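Local coordinates for protein carboxypeptidase D (Drosophila melanogaster, PDB 3MN8) that removes C-terminal arginine or lysine residues from peptides and proteins as a zinc metallocarboxypeptidase, processing growth factors, peptide hormones and neuropeptides, at residues Phe50-His64 against Asn74-Ser86. Residues are numbered along the deposited sequence; the frame is centred on the assembly and turned at random.
Sequences FAGLEKAYPNQAKVH and NLLALQISRNTRS. With NAG (2-acetamido-2-deoxy-beta-D-glucopyranose), chain E.
Backbone pairing of K62 with Q79 and of H64 with A77 builds an antiparallel beta hairpin at the edge of the mixed sheet of the first carboxypeptidase-like (peptidase M14) domain, away from the zinc site. Each is a hydrogen-bonded pair joined by two N-H...O bonds, among them Q79 N to K62 O at 2.8 Å; V63-L78 lies between them, and A61-I80 is the next non-hydrogen-bonded pair beyond K62-Q79. Past the strand ends the chains stay joined: S81 N bonds Q60 O, and T84 N reaches N59 O almost straight (168°).

Apolar side chains fill the face that carries A61, V63, L78 and I80. L78 is central: its CB sits over one face of the F50 ring in a CH-pi contact, 3.7 Å from the centroid. With CG anti to the backbone N (chi1 -171°), CD2 goes to L53 CD2 and CD1 to V63 CG2. A flat ring at F50 suits a place laid against a strand, and the small methyl of A61 lets helix 106-121 come close, L119 against it.

K62, H64 and Q79 share the other face with A77. H64 NE2 donates to Q79 OE1 at 2.6 Å, near the imidazole plane but 32° from the amide's carbonyl plane, while T84 packs across K62, its CG2 against CB and CD. A leucine in place of H64 would probably leave Q79 OE1 without this donor and the amide freer to turn.

R82 NH2 bonds O5 of the NAG N-linked to N133. Strand 61-68 is outermost; strand 74-80 pairs antiparallel on its other side with strand 136-140, whose Y138 meets the H64 ring. Helices 43-56 and 106-121 pack over the L78 face, and helix 196-205 sets W204 on A77.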
loop_
_atom_site.group_PDB
_atom_site.type_symbol
_atom_site.label_atom_id
_atom_site.label_comp_id
_atom_site.label_asym_id
_atom_site.label_seq_id
_atom_site.Cartn_x
_atom_site.Cartn_y
_atom_site.Cartn_z
ATOM N N PHE A 50 3.296 -14.993 12.884
ATOM C CA PHE A 50 4.379 -14.140 12.415
ATOM C C PHE A 50 5.726 -14.527 13.000
ATOM O O PHE A 50 6.748 -14.386 12.340
ATOM C CB PHE A 50 4.090 -12.680 12.737
ATOM C CG PHE A 50 3.310 -11.975 11.672
ATOM C CD1 PHE A 50 2.720 -12.693 10.643
ATOM C CD2 PHE A 50 3.165 -10.599 11.699
ATOM C CE1 PHE A 50 2.005 -12.043 9.657
ATOM C CE2 PHE A 50 2.450 -9.942 10.720
ATOM C CZ PHE A 50 1.870 -10.660 9.699
ATOM N N ALA A 51 5.733 -15.001 14.239
ATOM C CA ALA A 51 6.967 -15.502 14.836
ATOM C C ALA A 51 7.392 -16.811 14.169
ATOM O O ALA A 51 8.582 -17.051 13.949
ATOM C CB ALA A 51 6.799 -15.689 16.348
ATOM N N GLY A 52 6.410 -17.648 13.842
ATOM C CA GLY A 52 6.687 -18.949 13.255
ATOM C C GLY A 52 7.345 -18.805 11.901
ATOM O O GLY A 52 8.308 -19.504 11.564
ATOM N N LEU A 53 6.806 -17.882 11.119
ATOM C CA LEU A 53 7.335 -17.602 9.797
ATOM C C LEU A 53 8.779 -17.134 9.887
ATOM O O LEU A 53 9.608 -17.473 9.043
ATOM C CB LEU A 53 6.472 -16.535 9.132
ATOM C CG LEU A 53 5.358 -17.051 8.213
ATOM C CD1 LEU A 53 4.854 -18.448 8.554
ATOM C CD2 LEU A 53 4.208 -16.074 8.095
ATOM N N GLU A 54 9.072 -16.364 10.929
ATOM C CA GLU A 54 10.389 -15.764 11.095
ATOM C C GLU A 54 11.441 -16.841 11.338
ATOM O O GLU A 54 12.565 -16.772 10.818
ATOM C CB GLU A 54 10.371 -14.757 12.245
ATOM C CG GLU A 54 11.495 -13.742 12.195
ATOM C CD GLU A 54 11.278 -12.588 13.154
ATOM O OE1 GLU A 54 12.107 -11.653 13.130
ATOM O OE2 GLU A 54 10.285 -12.616 13.925
ATOM N N LYS A 55 11.064 -17.845 12.121
ATOM C CA LYS A 55 11.956 -18.965 12.385
ATOM C C LYS A 55 11.865 -20.022 11.282
ATOM O O LYS A 55 12.871 -20.602 10.871
ATOM C CB LYS A 55 11.691 -19.572 13.767
ATOM C CG LYS A 55 10.247 -19.887 14.075
ATOM C CD LYS A 55 10.139 -20.564 15.446
ATOM C CE LYS A 55 10.880 -21.909 15.474
ATOM N NZ LYS A 55 10.727 -22.664 16.763
ATOM N N ALA A 56 10.656 -20.261 10.798
ATOM C CA ALA A 56 10.484 -21.104 9.630
ATOM C C ALA A 56 11.327 -20.584 8.451
ATOM O O ALA A 56 11.912 -21.372 7.702
ATOM C CB ALA A 56 9.001 -21.193 9.248
ATOM N N TYR A 57 11.386 -19.262 8.291
ATOM C CA TYR A 57 12.072 -18.662 7.150
ATOM C C TYR A 57 13.051 -17.588 7.590
ATOM O O TYR A 57 12.813 -16.418 7.362
ATOM C CB TYR A 57 11.058 -18.057 6.187
ATOM C CG TYR A 57 10.038 -19.039 5.667
ATOM C CD1 TYR A 57 8.844 -19.263 6.356
ATOM C CD2 TYR A 57 10.254 -19.737 4.480
ATOM C CE1 TYR A 57 7.888 -20.167 5.881
ATOM C CE2 TYR A 57 9.309 -20.640 3.989
ATOM C CZ TYR A 57 8.126 -20.853 4.692
ATOM O OH TYR A 57 7.190 -21.751 4.205
ATOM N N PRO A 58 14.166 -17.996 8.210
ATOM C CA PRO A 58 15.124 -17.114 8.887
ATOM C C PRO A 58 15.577 -15.918 8.058
ATOM O O PRO A 58 15.693 -14.827 8.614
ATOM C CB PRO A 58 16.318 -18.037 9.150
ATOM C CG PRO A 58 15.719 -19.383 9.267
ATOM C CD PRO A 58 14.555 -19.413 8.315
ATOM N N ASN A 59 15.823 -16.108 6.765
ATOM C CA ASN A 59 16.451 -15.050 5.966
ATOM C C ASN A 59 15.490 -14.153 5.169
ATOM O O ASN A 59 15.903 -13.143 4.590
ATOM C CB ASN A 59 17.508 -15.641 5.027
ATOM C CG ASN A 59 18.504 -16.533 5.752
ATOM O OD1 ASN A 59 18.211 -17.081 6.813
ATOM N ND2 ASN A 59 19.687 -16.693 5.168
ATOM N N GLN A 60 14.211 -14.512 5.158
ATOM C CA GLN A 60 13.267 -13.856 4.269
ATOM C C GLN A 60 12.039 -13.306 4.986
ATOM O O GLN A 60 11.342 -12.432 4.470
ATOM C CB GLN A 60 12.866 -14.823 3.162
ATOM C CG GLN A 60 13.601 -16.151 3.264
ATOM C CD GLN A 60 13.964 -16.702 1.909
ATOM O OE1 GLN A 60 14.138 -17.917 1.736
ATOM N NE2 GLN A 60 14.077 -15.806 0.929
ATOM N N ALA A 61 11.775 -13.806 6.180
ATOM C CA ALA A 61 10.688 -13.267 6.983
ATOM C C ALA A 61 11.246 -12.614 8.233
ATOM O O ALA A 61 12.057 -13.219 8.948
ATOM C CB ALA A 61 9.698 -14.352 7.349
ATOM N N LYS A 62 10.811 -11.377 8.477
ATOM C CA LYS A 62 11.218 -10.609 9.652
ATOM C C LYS A 62 10.050 -9.815 10.206
ATOM O O LYS A 62 9.308 -9.195 9.452
ATOM C CB LYS A 62 12.364 -9.660 9.302
ATOM C CG LYS A 62 12.839 -8.806 10.472
ATOM C CD LYS A 62 14.095 -8.034 10.092
ATOM C CE LYS A 62 14.516 -7.085 11.193
ATOM N NZ LYS A 62 14.654 -7.785 12.497
ATOM N N VAL A 63 9.886 -9.840 11.525
ATOM C CA VAL A 63 8.800 -9.115 12.169
ATOM C C VAL A 63 9.260 -7.759 12.649
ATOM O O VAL A 63 10.331 -7.632 13.238
ATOM C CB VAL A 63 8.246 -9.869 13.374
ATOM C CG1 VAL A 63 7.308 -8.976 14.153
ATOM C CG2 VAL A 63 7.536 -11.147 12.926
ATOM N N HIS A 64 8.423 -6.757 12.406
ATOM C CA HIS A 64 8.685 -5.385 12.803
ATOM C C HIS A 64 7.594 -4.877 13.732
ATOM O O HIS A 64 6.400 -5.048 13.455
ATOM C CB HIS A 64 8.758 -4.510 11.564
ATOM C CG HIS A 64 9.824 -4.937 10.608
ATOM N ND1 HIS A 64 11.118 -4.464 10.680
ATOM C CD2 HIS A 64 9.799 -5.820 9.583
ATOM C CE1 HIS A 64 11.840 -5.025 9.728
ATOM N NE2 HIS A 64 11.063 -5.848 9.046
ATOM N N ASN A 74 -0.140 -5.296 20.216
ATOM C CA ASN A 74 0.969 -4.988 19.338
ATOM C C ASN A 74 0.542 -4.759 17.903
ATOM O O ASN A 74 -0.187 -5.562 17.336
ATOM C CB ASN A 74 2.016 -6.100 19.392
ATOM C CG ASN A 74 2.899 -6.008 20.626
ATOM O OD1 ASN A 74 3.212 -4.916 21.117
ATOM N ND2 ASN A 74 3.308 -7.159 21.132
ATOM N N LEU A 75 1.005 -3.653 17.328
ATOM C CA LEU A 75 0.845 -3.388 15.906
ATOM C C LEU A 75 2.093 -3.894 15.203
ATOM O O LEU A 75 3.180 -3.354 15.402
ATOM C CB LEU A 75 0.652 -1.890 15.648
ATOM C CG LEU A 75 -0.717 -1.238 15.927
ATOM C CD1 LEU A 75 -1.525 -2.019 16.948
ATOM C CD2 LEU A 75 -0.553 0.192 16.393
ATOM N N LEU A 76 1.930 -4.936 14.386
ATOM C CA LEU A 76 3.058 -5.673 13.818
ATOM C C LEU A 76 3.044 -5.700 12.287
ATOM O O LEU A 76 1.980 -5.750 11.671
ATOM C CB LEU A 76 3.038 -7.119 14.318
ATOM C CG LEU A 76 3.184 -7.400 15.809
ATOM C CD1 LEU A 76 2.823 -8.854 16.113
ATOM C CD2 LEU A 76 4.595 -7.083 16.281
ATOM N N ALA A 77 4.232 -5.701 11.684
ATOM C CA ALA A 77 4.362 -5.818 10.233
ATOM C C ALA A 77 5.378 -6.880 9.873
ATOM O O ALA A 77 6.520 -6.822 10.323
ATOM C CB ALA A 77 4.775 -4.500 9.621
ATOM N N LEU A 78 4.966 -7.840 9.050
ATOM C CA LEU A 78 5.890 -8.856 8.580
ATOM C C LEU A 78 6.507 -8.402 7.286
ATOM O O LEU A 78 5.798 -8.195 6.304
ATOM C CB LEU A 78 5.183 -10.193 8.351
ATOM C CG LEU A 78 6.107 -11.387 8.050
ATOM C CD1 LEU A 78 6.854 -11.832 9.309
ATOM C CD2 LEU A 78 5.348 -12.577 7.447
ATOM N N GLN A 79 7.825 -8.252 7.294
ATOM C CA GLN A 79 8.600 -8.022 6.078
ATOM C C GLN A 79 9.040 -9.316 5.406
ATOM O O GLN A 79 9.506 -10.240 6.066
ATOM C CB GLN A 79 9.845 -7.205 6.392
ATOM C CG GLN A 79 10.880 -7.253 5.317
ATOM C CD GLN A 79 12.162 -6.613 5.767
ATOM O OE1 GLN A 79 12.439 -6.539 6.962
ATOM N NE2 GLN A 79 12.959 -6.151 4.814
ATOM N N ILE A 80 8.906 -9.353 4.083
ATOM C CA ILE A 80 9.385 -10.452 3.255
ATOM C C ILE A 80 10.310 -9.883 2.192
ATOM O O ILE A 80 9.937 -8.955 1.473
ATOM C CB ILE A 80 8.222 -11.140 2.545
ATOM C CG1 ILE A 80 7.250 -11.716 3.581
ATOM C CG2 ILE A 80 8.745 -12.203 1.590
ATOM C CD1 ILE A 80 5.907 -12.123 3.034
ATOM N N SER A 81 11.515 -10.433 2.086
ATOM C CA SER A 81 12.495 -9.908 1.143
ATOM C C SER A 81 13.458 -10.989 0.698
ATOM O O SER A 81 13.517 -12.059 1.304
ATOM C CB SER A 81 13.281 -8.791 1.803
ATOM O OG SER A 81 13.871 -9.267 2.993
ATOM N N ARG A 82 14.217 -10.710 -0.360
ATOM C CA ARG A 82 15.272 -11.626 -0.793
ATOM C C ARG A 82 16.179 -11.858 0.403
ATOM O O ARG A 82 16.496 -13.000 0.750
ATOM C CB ARG A 82 16.055 -11.041 -1.980
ATOM C CG ARG A 82 17.265 -11.858 -2.457
ATOM C CD ARG A 82 17.177 -12.195 -3.940
ATOM N NE ARG A 82 18.267 -11.624 -4.721
ATOM C CZ ARG A 82 18.607 -11.995 -5.957
ATOM N NH1 ARG A 82 19.621 -11.390 -6.563
ATOM N NH2 ARG A 82 17.954 -12.962 -6.596
ATOM N N ASN A 83 16.565 -10.761 1.051
ATOM C CA ASN A 83 17.425 -10.825 2.224
ATOM C C ASN A 83 16.988 -9.844 3.286
ATOM O O ASN A 83 17.207 -8.644 3.155
ATOM C CB ASN A 83 18.870 -10.532 1.837
ATOM C CG ASN A 83 19.739 -10.178 3.039
ATOM O OD1 ASN A 83 19.523 -10.675 4.147
ATOM N ND2 ASN A 83 20.732 -9.316 2.820
ATOM N N THR A 84 16.393 -10.361 4.352
ATOM C CA THR A 84 15.797 -9.508 5.379
ATOM C C THR A 84 16.803 -8.626 6.136
ATOM O O THR A 84 16.423 -7.657 6.785
ATOM C CB THR A 84 14.961 -10.335 6.358
ATOM O OG1 THR A 84 13.700 -9.695 6.558
ATOM C CG2 THR A 84 15.678 -10.490 7.679
ATOM N N ARG A 85 18.087 -8.938 6.037
ATOM C CA ARG A 85 19.088 -8.119 6.710
ATOM C C ARG A 85 19.068 -6.664 6.248
ATOM O O ARG A 85 19.016 -5.745 7.059
ATOM C CB ARG A 85 20.484 -8.702 6.518
ATOM C CG ARG A 85 20.685 -10.060 7.171
ATOM C CD ARG A 85 22.158 -10.306 7.460
ATOM N NE ARG A 85 22.607 -9.653 8.692
ATOM C CZ ARG A 85 23.204 -8.463 8.750
ATOM N NH1 ARG A 85 23.575 -7.968 9.927
ATOM N NH2 ARG A 85 23.428 -7.767 7.639
ATOM N N SER A 86 19.115 -6.453 4.937
ATOM C CA SER A 86 19.089 -5.100 4.381
ATOM C C SER A 86 17.998 -4.958 3.325
ATOM O O SER A 86 17.015 -5.703 3.314
ATOM C CB SER A 86 20.450 -4.739 3.773
ATOM O OG SER A 86 21.496 -4.766 4.743
HETATM C C1 NAG E . 15.610 -15.468 -6.218
HETATM C C2 NAG E . 16.014 -15.931 -7.616
HETATM C C3 NAG E . 16.731 -17.277 -7.615
HETATM C C4 NAG E . 17.758 -17.343 -6.487
HETATM C C5 NAG E . 17.141 -16.872 -5.179
HETATM C C6 NAG E . 18.177 -16.854 -4.072
HETATM C C7 NAG E . 13.817 -16.769 -8.490
HETATM C C8 NAG E . 13.435 -17.446 -7.199
HETATM N N2 NAG E . 14.870 -15.942 -8.521
HETATM O O3 NAG E . 17.360 -17.457 -8.870
HETATM O O4 NAG E . 18.242 -18.662 -6.330
HETATM O O5 NAG E . 16.686 -15.553 -5.326
HETATM O O6 NAG E . 19.013 -15.739 -4.297
HETATM O O7 NAG E . 13.145 -16.974 -9.500
#